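Local coordinates for putative uronate isomerase (Thermotoga maritima, PDB 4NAR), which is of unproven activity but may act as a lactate racemase or a related isomerase of hydroxy acids, at residues Ala171-Val176 against Asp344-Val349. Sequence-based numbering, arbitrary orientation.
Sequences ASTEVV and DFNKNV. With SO4 (sulfate ion), chain B.
V176 and N348 meet through one methyl and one amide nitrogen: CG1 of V176 lies 3.6 Å from ND2 of N348, a van der Waals contact between side chains that pass at a slant. The CB of N348 points toward 171-176, and its CG stands anti to the backbone N (chi1 -164°), which carries the amide toward V176. The same ND2 donates to O3 of the sulfate ion at 3.3 Å with an N-H...O angle of 156°, reasonably straight though long. CG1 of V176, also anti to its backbone N, approaches the anion too, 4.0 Å from its O1. T72, H180 and W283 supply further hydrogen bonds to the sulfate, so the amide is one of several ligands of the anion, probably an ion from the crystallisation liquor, with the methyl beside it. An alanine here would remove the amide, which is likely to leave O3 of the sulfate without this donor and CG1 of V176 less closely packed.

The contact joins the first turns of two helices, 173-186 and 347-357, the former part of the lactate racemase N-terminal domain, the latter following helix 332-341 far along the chain. N346 N-caps the second helix: its OD1 accepts from V349 N at 3.0 Å, the donor in the carbonyl plane, and more weakly from N348 N. The two bonds to OD1, one of them weak, limit the rotation of the amide and direct its ND2 toward T173; CG2 of that threonine is 4.4 Å from ND2 of N346, a loose contact. D177 lies against both N346 and N348, while F101 packs on T173 and V176.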
ATOM      1  N   ALA A 171      11.535  -3.410  -2.220  1.00 10.85           N
ATOM      2  CA  ALA A 171      12.429  -3.857  -1.163  1.00 19.86           C
ATOM      3  C   ALA A 171      12.318  -5.380  -0.995  1.00 24.26           C
ATOM      4  O   ALA A 171      12.096  -6.135  -1.974  1.00 19.49           O
ATOM      5  CB  ALA A 171      12.105  -3.131   0.142  1.00 10.93           C
ATOM      6  N   SER A 172      12.452  -5.831   0.247  1.00 18.58           N
ATOM      7  CA  SER A 172      12.369  -7.246   0.525  1.00 11.77           C
ATOM      8  C   SER A 172      11.985  -7.527   1.968  1.00 15.67           C
ATOM      9  O   SER A 172      11.707  -6.611   2.758  1.00 20.38           O
ATOM     10  CB  SER A 172      13.682  -7.946   0.154  1.00 19.61           C
ATOM     11  OG  SER A 172      14.807  -7.258   0.681  1.00 25.59           O
ATOM     12  N   THR A 173      12.036  -8.811   2.295  1.00 17.46           N
ATOM     13  CA  THR A 173      11.385  -9.384   3.456  1.00 24.52           C
ATOM     14  C   THR A 173      11.735  -8.781   4.811  1.00 23.81           C
ATOM     15  O   THR A 173      10.838  -8.448   5.588  1.00 21.48           O
ATOM     16  CB  THR A 173      11.661 -10.890   3.493  1.00 22.71           C
ATOM     17  OG1 THR A 173      11.030 -11.479   2.354  1.00 41.95           O
ATOM     18  CG2 THR A 173      11.093 -11.516   4.751  1.00 30.52           C
ATOM     19  N   GLU A 174      13.026  -8.661   5.101  1.00 22.46           N
ATOM     20  CA  GLU A 174      13.441  -8.328   6.459  1.00 27.12           C
ATOM     21  C   GLU A 174      12.940  -6.959   6.882  1.00 28.77           C
ATOM     22  O   GLU A 174      12.267  -6.842   7.917  1.00 24.62           O
ATOM     23  CB  GLU A 174      14.958  -8.418   6.645  1.00 22.15           C
ATOM     24  CG  GLU A 174      15.570  -9.735   6.222  1.00 36.20           C
ATOM     25  CD  GLU A 174      16.018  -9.705   4.759  1.00 51.64           C
ATOM     26  OE1 GLU A 174      15.295  -9.101   3.904  1.00 45.19           O
ATOM     27  OE2 GLU A 174      17.100 -10.281   4.471  1.00 53.92           O
ATOM     28  N   VAL A 175      13.251  -5.930   6.090  1.00 15.03           N
ATOM     29  CA  VAL A 175      12.868  -4.582   6.477  1.00 20.68           C
ATOM     30  C   VAL A 175      11.341  -4.395   6.445  1.00 21.98           C
ATOM     31  O   VAL A 175      10.771  -3.666   7.273  1.00 23.59           O
ATOM     32  CB  VAL A 175      13.600  -3.510   5.614  1.00 30.50           C
ATOM     33  CG1 VAL A 175      13.229  -3.659   4.112  1.00 24.76           C
ATOM     34  CG2 VAL A 175      13.332  -2.096   6.144  1.00 15.27           C
ATOM     35  N   VAL A 176      10.679  -5.080   5.515  1.00 17.86           N
ATOM     36  CA  VAL A 176       9.232  -4.961   5.366  1.00 18.66           C
ATOM     37  C   VAL A 176       8.487  -5.662   6.527  1.00 23.02           C
ATOM     38  O   VAL A 176       7.482  -5.142   7.047  1.00 21.26           O
ATOM     39  CB  VAL A 176       8.780  -5.465   3.969  1.00 19.28           C
ATOM     40  CG1 VAL A 176       7.242  -5.604   3.889  1.00 12.46           C
ATOM     41  CG2 VAL A 176       9.341  -4.524   2.853  1.00 10.93           C
ATOM     42  N   ASP A 344       9.349 -18.484  14.537  1.00 23.31           N
ATOM     43  CA  ASP A 344       9.778 -18.315  13.150  1.00 24.85           C
ATOM     44  C   ASP A 344       8.675 -17.809  12.198  1.00 27.21           C
ATOM     45  O   ASP A 344       8.953 -17.504  11.032  1.00 30.40           O
ATOM     46  CB  ASP A 344      10.320 -19.638  12.613  1.00 33.82           C
ATOM     47  CG  ASP A 344       9.279 -20.753  12.656  1.00 44.11           C
ATOM     48  OD1 ASP A 344       8.332 -20.665  13.484  1.00 40.41           O
ATOM     49  OD2 ASP A 344       9.406 -21.724  11.874  1.00 50.15           O
ATOM     50  N   PHE A 345       7.433 -17.725  12.678  1.00 27.04           N
ATOM     51  CA  PHE A 345       6.307 -17.375  11.808  1.00 23.97           C
ATOM     52  C   PHE A 345       6.476 -15.967  11.247  1.00 27.31           C
ATOM     53  O   PHE A 345       6.918 -15.051  11.960  1.00 29.44           O
ATOM     54  CB  PHE A 345       4.981 -17.489  12.562  1.00 23.04           C
ATOM     55  CG  PHE A 345       3.768 -17.410  11.676  1.00 23.93           C
ATOM     56  CD1 PHE A 345       3.082 -16.206  11.515  1.00 19.21           C
ATOM     57  CD2 PHE A 345       3.305 -18.544  11.005  1.00 20.52           C
ATOM     58  CE1 PHE A 345       1.950 -16.135  10.699  1.00 19.02           C
ATOM     59  CE2 PHE A 345       2.170 -18.482  10.188  1.00 20.58           C
ATOM     60  CZ  PHE A 345       1.498 -17.277  10.030  1.00 20.01           C
ATOM     61  N   ASN A 346       6.136 -15.812   9.969  1.00 18.91           N
ATOM     62  CA  ASN A 346       6.340 -14.556   9.258  1.00 21.91           C
ATOM     63  C   ASN A 346       5.523 -13.381   9.830  1.00 28.93           C
ATOM     64  O   ASN A 346       4.290 -13.429   9.865  1.00 26.84           O
ATOM     65  CB  ASN A 346       6.018 -14.728   7.773  1.00 19.62           C
ATOM     66  CG  ASN A 346       6.236 -13.450   6.988  1.00 24.40           C
ATOM     67  OD1 ASN A 346       5.347 -12.586   6.913  1.00 23.66           O
ATOM     68  ND2 ASN A 346       7.434 -13.309   6.412  1.00 21.20           N
ATOM     69  N   LYS A 347       6.212 -12.313  10.226  1.00 26.21           N
ATOM     70  CA  LYS A 347       5.565 -11.199  10.910  1.00 26.55           C
ATOM     71  C   LYS A 347       4.690 -10.296  10.034  1.00 26.93           C
ATOM     72  O   LYS A 347       3.811  -9.584  10.554  1.00 27.69           O
ATOM     73  CB  LYS A 347       6.606 -10.385  11.683  1.00 27.37           C
ATOM     74  CG  LYS A 347       7.040 -11.083  12.967  1.00 23.84           C
ATOM     75  CD  LYS A 347       8.185 -10.366  13.649  1.00 34.81           C
ATOM     76  CE  LYS A 347       8.689 -11.171  14.844  1.00 33.99           C
ATOM     77  NZ  LYS A 347       7.976 -10.767  16.076  1.00 44.68           N
ATOM     78  N   ASN A 348       4.920 -10.330   8.721  1.00 27.93           N
ATOM     79  CA  ASN A 348       4.103  -9.578   7.771  1.00 22.96           C
ATOM     80  C   ASN A 348       2.695 -10.195   7.737  1.00 19.13           C
ATOM     81  O   ASN A 348       1.692  -9.500   7.959  1.00 22.01           O
ATOM     82  CB  ASN A 348       4.763  -9.572   6.375  1.00 25.08           C
ATOM     83  CG  ASN A 348       4.179  -8.505   5.428  1.00 26.65           C
ATOM     84  OD1 ASN A 348       3.111  -7.913   5.678  1.00 25.64           O
ATOM     85  ND2 ASN A 348       4.884  -8.267   4.323  1.00 26.46           N
ATOM     86  N   VAL A 349       2.631 -11.499   7.479  1.00 18.08           N
ATOM     87  CA  VAL A 349       1.391 -12.265   7.634  1.00 22.84           C
ATOM     88  C   VAL A 349       0.761 -12.078   9.029  1.00 24.79           C
ATOM     89  O   VAL A 349      -0.460 -11.879   9.151  1.00 19.32           O
ATOM     90  CB  VAL A 349       1.634 -13.772   7.395  1.00 21.39           C
ATOM     91  CG1 VAL A 349       0.370 -14.589   7.717  1.00 17.86           C
ATOM     92  CG2 VAL A 349       2.105 -14.015   5.963  1.00 13.46           C
TER
HETATM   93  S   SO4 B 501       3.131  -5.488   1.266  1.00 31.62           S
HETATM   94  O1  SO4 B 501       3.802  -4.479   2.104  1.00 33.24           O
HETATM   95  O2  SO4 B 501       3.566  -5.322  -0.130  1.00 33.74           O
HETATM   96  O3  SO4 B 501       3.467  -6.830   1.763  1.00 28.25           O
HETATM   97  O4  SO4 B 501       1.666  -5.299   1.350  1.00 36.75           O